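PDB 3G02: epoxide hydrolase from Aspergillus niger, which probably hydrolyses epoxides to vicinal diols, as an enantioselective variant of an alpha/beta-hydrolase-fold enzyme obtained by directed evolution. Local coordinates for residues H116-S121 against L283-K288. The protein carries 9 engineered substitutions. Sequence-based numbering, arbitrary orientation.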
loop_
_atom_site.group_PDB
_atom_site.type_symbol
_atom_site.label_atom_id
_atom_site.label_comp_id
_atom_site.label_asym_id
_atom_site.label_seq_id
_atom_site.Cartn_x
_atom_site.Cartn_y
_atom_site.Cartn_z
ATOM N N HIS A 116 0.655 23.140 2.681
ATOM C CA HIS A 116 -0.035 21.889 2.962
ATOM C C HIS A 116 0.862 20.673 2.694
ATOM O O HIS A 116 1.999 20.802 2.234
ATOM C CB HIS A 116 -1.323 21.819 2.121
ATOM C CG HIS A 116 -1.098 21.454 0.684
ATOM N ND1 HIS A 116 -1.096 22.379 -0.339
ATOM C CD2 HIS A 116 -0.875 20.252 0.104
ATOM C CE1 HIS A 116 -0.875 21.759 -1.489
ATOM N NE2 HIS A 116 -0.733 20.468 -1.244
ATOM N N GLY A 117 0.331 19.489 2.982
ATOM C CA GLY A 117 0.986 18.233 2.635
ATOM C C GLY A 117 -0.024 17.261 2.050
ATOM O O GLY A 117 -1.002 17.670 1.404
ATOM N N TRP A 118 0.215 15.971 2.275
ATOM C CA TRP A 118 -0.643 14.911 1.751
ATOM C C TRP A 118 -1.366 14.255 2.925
ATOM O O TRP A 118 -0.732 13.974 3.938
ATOM C CB TRP A 118 0.210 13.865 1.015
ATOM C CG TRP A 118 -0.622 12.815 0.325
ATOM C CD1 TRP A 118 -0.964 12.779 -0.999
ATOM C CD2 TRP A 118 -1.234 11.663 0.929
ATOM N NE1 TRP A 118 -1.755 11.682 -1.257
ATOM C CE2 TRP A 118 -1.934 10.981 -0.091
ATOM C CE3 TRP A 118 -1.258 11.142 2.233
ATOM C CZ2 TRP A 118 -2.660 9.811 0.155
ATOM C CZ3 TRP A 118 -1.972 9.976 2.478
ATOM C CH2 TRP A 118 -2.664 9.322 1.442
ATOM N N PRO A 119 -2.675 13.947 2.785
ATOM C CA PRO A 119 -3.566 14.101 1.638
ATOM C C PRO A 119 -4.342 15.408 1.680
ATOM O O PRO A 119 -5.535 15.441 1.356
ATOM C CB PRO A 119 -4.520 12.925 1.807
ATOM C CG PRO A 119 -4.693 12.825 3.304
ATOM C CD PRO A 119 -3.374 13.296 3.914
ATOM N N GLY A 120 -3.659 16.478 2.067
ATOM C CA GLY A 120 -4.277 17.789 2.145
ATOM C C GLY A 120 -4.191 18.608 0.874
ATOM O O GLY A 120 -3.922 18.092 -0.218
ATOM N N SER A 121 -4.429 19.907 1.026
ATOM C CA SER A 121 -4.454 20.835 -0.097
ATOM C C SER A 121 -4.603 22.250 0.438
ATOM O O SER A 121 -4.737 22.463 1.645
ATOM C CB SER A 121 -5.629 20.528 -1.028
ATOM O OG SER A 121 -6.851 20.871 -0.399
ATOM N N LEU A 283 -9.790 9.574 8.982
ATOM C CA LEU A 283 -10.371 8.974 10.181
ATOM C C LEU A 283 -9.358 8.814 11.311
ATOM O O LEU A 283 -9.652 9.122 12.468
ATOM C CB LEU A 283 -10.985 7.612 9.852
ATOM C CG LEU A 283 -12.257 7.597 9.007
ATOM C CD1 LEU A 283 -12.614 6.161 8.664
ATOM C CD2 LEU A 283 -13.417 8.286 9.721
ATOM N N GLN A 284 -8.168 8.319 10.983
ATOM C CA GLN A 284 -7.199 7.930 12.014
ATOM C C GLN A 284 -6.329 9.064 12.530
ATOM O O GLN A 284 -5.819 8.993 13.650
ATOM C CB GLN A 284 -6.294 6.805 11.505
ATOM C CG GLN A 284 -7.021 5.498 11.216
ATOM C CD GLN A 284 -6.075 4.333 10.996
ATOM O OE1 GLN A 284 -4.852 4.501 10.952
ATOM N NE2 GLN A 284 -6.636 3.141 10.865
ATOM N N TRP A 285 -6.141 10.096 11.713
ATOM C CA TRP A 285 -5.127 11.105 11.993
ATOM C C TRP A 285 -5.624 12.313 12.778
ATOM O O TRP A 285 -4.822 13.142 13.207
ATOM C CB TRP A 285 -4.501 11.569 10.688
ATOM C CG TRP A 285 -3.608 10.563 10.036
ATOM C CD1 TRP A 285 -3.362 9.274 10.438
ATOM C CD2 TRP A 285 -2.846 10.765 8.841
ATOM N NE1 TRP A 285 -2.469 8.673 9.571
ATOM C CE2 TRP A 285 -2.143 9.567 8.582
ATOM C CE3 TRP A 285 -2.682 11.851 7.969
ATOM C CZ2 TRP A 285 -1.290 9.425 7.480
ATOM C CZ3 TRP A 285 -1.834 11.712 6.878
ATOM C CH2 TRP A 285 -1.152 10.504 6.642
ATOM N N VAL A 286 -6.938 12.409 12.951
ATOM C CA VAL A 286 -7.544 13.535 13.659
ATOM C C VAL A 286 -7.758 13.225 15.137
ATOM O O VAL A 286 -7.720 12.064 15.557
ATOM C CB VAL A 286 -8.893 13.961 13.016
ATOM C CG1 VAL A 286 -8.685 14.446 11.588
ATOM C CG2 VAL A 286 -9.917 12.823 13.063
ATOM N N ASP A 287 -7.976 14.278 15.921
ATOM C CA ASP A 287 -8.410 14.131 17.303
ATOM C C ASP A 287 -9.922 13.894 17.301
ATOM O O ASP A 287 -10.368 12.752 17.429
ATOM C CB ASP A 287 -8.022 15.372 18.112
ATOM C CG ASP A 287 -8.395 15.264 19.581
ATOM O OD1 ASP A 287 -8.941 14.219 20.010
ATOM O OD2 ASP A 287 -8.129 16.242 20.309
ATOM N N LYS A 288 -10.701 14.961 17.133
ATOM C CA LYS A 288 -12.153 14.839 17.011
ATOM C C LYS A 288 -12.509 14.491 15.564
ATOM O O LYS A 288 -11.919 15.053 14.632
ATOM C CB LYS A 288 -12.850 16.138 17.441
ATOM C CG LYS A 288 -12.523 16.593 18.865
ATOM C CD LYS A 288 -13.274 15.791 19.925
ATOM C CE LYS A 288 -12.831 16.177 21.338
ATOM N NZ LYS A 288 -13.105 17.612 21.660
#
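Trp118 and Pro119 meet the indole of Trp285 where the HGWP motif of an alpha/beta-hydrolase-fold epoxide hydrolase faces the chain that follows lid helix 271-284. The contact is small and entirely buried, and it is made by van der Waals packing, with no hydrogen bond crossing it. On the apolar side, the benzo end of Trp285 does all the touching. Its CZ3 comes within 3.7 Å of Pro119 CD, and its CH2 lies 4.3 Å from Trp118 CZ3, arriving at the edge of that indole. Trp285 sets CG anti to its own carbonyl carbon (chi1 -72°), which sends the long ring across to the motif.

Within 116-121, the peptide bond before Pro119 is cis. This folds the pyrrolidine back over the neighbouring indole, with Pro119 CB 3.5 Å above the plane of the Trp118 ring, over its centre. A weak hydrogen bond from Gly120 N to Gly117 O, 3.0 Å long, closes the same turn.

The surroundings include three predicted active-site residues. Trp118 N donates to OD2 of Asp193, the predicted nucleophile, consistent with the oxyanion-hole role of this motif in the family. Trp285 packs edge-to-face with His375, a predicted active-site residue, and Trp118 lies beside Tyr315, a predicted proton donor. Back at the junction, the Trp118 carbonyl O lies in the plane of the Trp285 indole, at its edge, 3.9 Å from Trp285 CZ3.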